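Local coordinates for metallophosphoesterase (Sphaerobacter thermophilus, PDB 3RQZ), which binds zinc ions and probably acts as a phosphatase of the YfcE family of metallophosphoesterases, at residues A[37-42]-A[87-92]. Numbering follows the deposited sequence.
Sequences DIVGYG and YWTTMQ. With ZN (zinc ion), chain D.
Thr89, on helix 85-92, meets the loop 37-42 through both branches of its side chain. The apolar branch packs by van der Waals contact. Its CG2, anti to the backbone N of Thr89, lies 3.8 Å from Val39 CB and 3.7 Å from Gly40 N. The side chains of Val39 and Thr89 cross at a slant. Pro45 and Val49 of helix 45-55 also touch Val39, and Cys69 of helix 64-69 touches Thr89.

The polar link runs through one water. No direct hydrogen bond joins the two segments. The water accepts from Gly40 N at 3.0 Å and donates to Gly42 O at 2.8 Å. It also hydrogen-bonds to Thr89 OG1, again at 2.8 Å. The same OG1 is hydrogen-bonded to Ala85 O, one turn back in its helix. Gly42 O has a second neighbour, Trp88 CZ3, at 3.5 Å. An alanine at Thr89 would probably leave the water without its helix partner and open a small gap beside Val39.

The loop also supplies one zinc ligand, Asp37. Its OD2 binds one zinc ion at 2.2 Å, together with Asp11, His13 and His152. Asp37 also serves the second zinc, with His150. Asp37 OD1 accepts from His65 N. Val39 O is hydrogen-bonded to His13 ND1, consistent with a second-shell contact that orients this zinc ligand.

Helix 85-92 thus meets a metal-binding loop mainly through a methyl group and a water, with the Trp88 ring against Gly42 O. The water satisfies an N-H and a carbonyl of the loop that the helix does not bond directly.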
loop_
_atom_site.group_PDB
_atom_site.type_symbol
_atom_site.label_atom_id
_atom_site.label_comp_id
_atom_site.label_asym_id
_atom_site.label_seq_id
_atom_site.Cartn_x
_atom_site.Cartn_y
_atom_site.Cartn_z
ATOM N N ASP A 37 -2.955 -1.388 4.853
ATOM C CA ASP A 37 -2.508 -0.179 5.542
ATOM C C ASP A 37 -3.230 1.077 5.017
ATOM O O ASP A 37 -2.608 2.075 4.644
ATOM C CB ASP A 37 -0.980 -0.016 5.492
ATOM C CG ASP A 37 -0.267 -0.829 6.562
ATOM O OD1 ASP A 37 -0.921 -1.569 7.336
ATOM O OD2 ASP A 37 0.961 -0.750 6.629
ATOM N N ILE A 38 -4.561 0.997 5.022
ATOM C CA ILE A 38 -5.432 2.115 4.773
ATOM C C ILE A 38 -5.337 3.180 5.890
ATOM O O ILE A 38 -5.537 4.361 5.640
ATOM C CB ILE A 38 -6.880 1.605 4.690
ATOM C CG1 ILE A 38 -6.967 0.390 3.740
ATOM C CG2 ILE A 38 -7.797 2.684 4.223
ATOM C CD1 ILE A 38 -8.372 -0.304 3.700
ATOM N N VAL A 39 -5.064 2.746 7.124
ATOM C CA VAL A 39 -5.053 3.658 8.275
ATOM C C VAL A 39 -3.693 3.607 8.926
ATOM O O VAL A 39 -2.837 2.796 8.535
ATOM C CB VAL A 39 -6.153 3.298 9.339
ATOM C CG1 VAL A 39 -7.575 3.309 8.719
ATOM C CG2 VAL A 39 -5.858 1.913 9.977
ATOM N N GLY A 40 -3.512 4.448 9.942
ATOM C CA GLY A 40 -2.250 4.550 10.683
ATOM C C GLY A 40 -1.450 5.729 10.178
ATOM O O GLY A 40 -1.408 5.970 8.958
ATOM N N TYR A 41 -0.835 6.479 11.094
ATOM C CA TYR A 41 0.012 7.643 10.755
ATOM C C TYR A 41 -0.747 8.898 10.300
ATOM O O TYR A 41 -0.557 9.966 10.868
ATOM C CB TYR A 41 1.071 7.306 9.674
ATOM C CG TYR A 41 2.013 6.177 9.991
ATOM C CD1 TYR A 41 2.675 6.120 11.210
ATOM C CD2 TYR A 41 2.236 5.155 9.065
ATOM C CE1 TYR A 41 3.544 5.090 11.504
ATOM C CE2 TYR A 41 3.118 4.110 9.343
ATOM C CZ TYR A 41 3.761 4.089 10.567
ATOM O OH TYR A 41 4.630 3.079 10.880
ATOM N N GLY A 42 -1.593 8.781 9.277
ATOM C CA GLY A 42 -2.233 9.961 8.678
ATOM C C GLY A 42 -3.485 10.465 9.396
ATOM O O GLY A 42 -4.012 9.794 10.279
ATOM N N TYR A 87 -2.907 4.747 19.073
ATOM C CA TYR A 87 -4.131 4.777 19.857
ATOM C C TYR A 87 -5.146 5.758 19.266
ATOM O O TYR A 87 -6.337 5.460 19.203
ATOM C CB TYR A 87 -3.837 5.147 21.297
ATOM C CG TYR A 87 -5.088 5.229 22.136
ATOM C CD1 TYR A 87 -5.799 4.074 22.464
ATOM C CD2 TYR A 87 -5.583 6.458 22.556
ATOM C CE1 TYR A 87 -6.971 4.142 23.248
ATOM C CE2 TYR A 87 -6.742 6.550 23.341
ATOM C CZ TYR A 87 -7.434 5.381 23.678
ATOM O OH TYR A 87 -8.590 5.456 24.441
ATOM N N TRP A 88 -4.669 6.931 18.858
ATOM C CA TRP A 88 -5.529 7.956 18.255
ATOM C C TRP A 88 -6.254 7.368 17.033
ATOM O O TRP A 88 -7.449 7.561 16.868
ATOM C CB TRP A 88 -4.698 9.157 17.811
ATOM C CG TRP A 88 -5.507 10.231 17.121
ATOM C CD1 TRP A 88 -6.133 11.291 17.726
ATOM C CD2 TRP A 88 -5.772 10.356 15.716
ATOM N NE1 TRP A 88 -6.770 12.070 16.786
ATOM C CE2 TRP A 88 -6.560 11.523 15.542
ATOM C CE3 TRP A 88 -5.395 9.615 14.581
ATOM C CZ2 TRP A 88 -7.003 11.952 14.284
ATOM C CZ3 TRP A 88 -5.826 10.046 13.317
ATOM C CH2 TRP A 88 -6.620 11.212 13.184
ATOM N N THR A 89 -5.521 6.674 16.169
ATOM C CA THR A 89 -6.120 6.088 14.977
ATOM C C THR A 89 -7.301 5.145 15.331
ATOM O O THR A 89 -8.383 5.255 14.728
ATOM C CB THR A 89 -5.077 5.367 14.073
ATOM O OG1 THR A 89 -4.119 6.327 13.592
ATOM C CG2 THR A 89 -5.776 4.670 12.846
ATOM N N THR A 90 -7.067 4.248 16.291
ATOM C CA THR A 90 -8.067 3.295 16.747
ATOM C C THR A 90 -9.342 4.020 17.168
ATOM O O THR A 90 -10.439 3.629 16.771
ATOM C CB THR A 90 -7.548 2.442 17.952
ATOM O OG1 THR A 90 -6.207 2.008 17.702
ATOM C CG2 THR A 90 -8.428 1.240 18.160
HETATM N N MSE A 91 -9.180 5.091 17.950
HETATM C CA MSE A 91 -10.305 5.901 18.459
HETATM C C MSE A 91 -11.094 6.642 17.368
HETATM O O MSE A 91 -12.197 7.096 17.620
HETATM C CB MSE A 91 -9.851 6.892 19.561
HETATM C CG MSE A 91 -9.388 6.232 20.860
HETATM SE SE MSE A 91 -10.478 4.708 21.475
HETATM C CE MSE A 91 -12.034 5.685 22.114
ATOM N N GLN A 92 -10.532 6.780 16.164
ATOM C CA GLN A 92 -11.235 7.433 15.066
ATOM C C GLN A 92 -12.236 6.498 14.382
ATOM O O GLN A 92 -13.200 6.957 13.793
ATOM C CB GLN A 92 -10.254 7.975 14.022
ATOM C CG GLN A 92 -9.138 8.902 14.579
ATOM C CD GLN A 92 -9.631 9.918 15.578
ATOM O OE1 GLN A 92 -9.217 9.918 16.759
ATOM N NE2 GLN A 92 -10.534 10.786 15.133
HETATM ZN ZN ZN D . 2.484 0.606 5.739
HETATM O O HOH W 1 -4.468 7.101 10.914
HETATM O O HOH W 2 3.850 0.607 7.773
#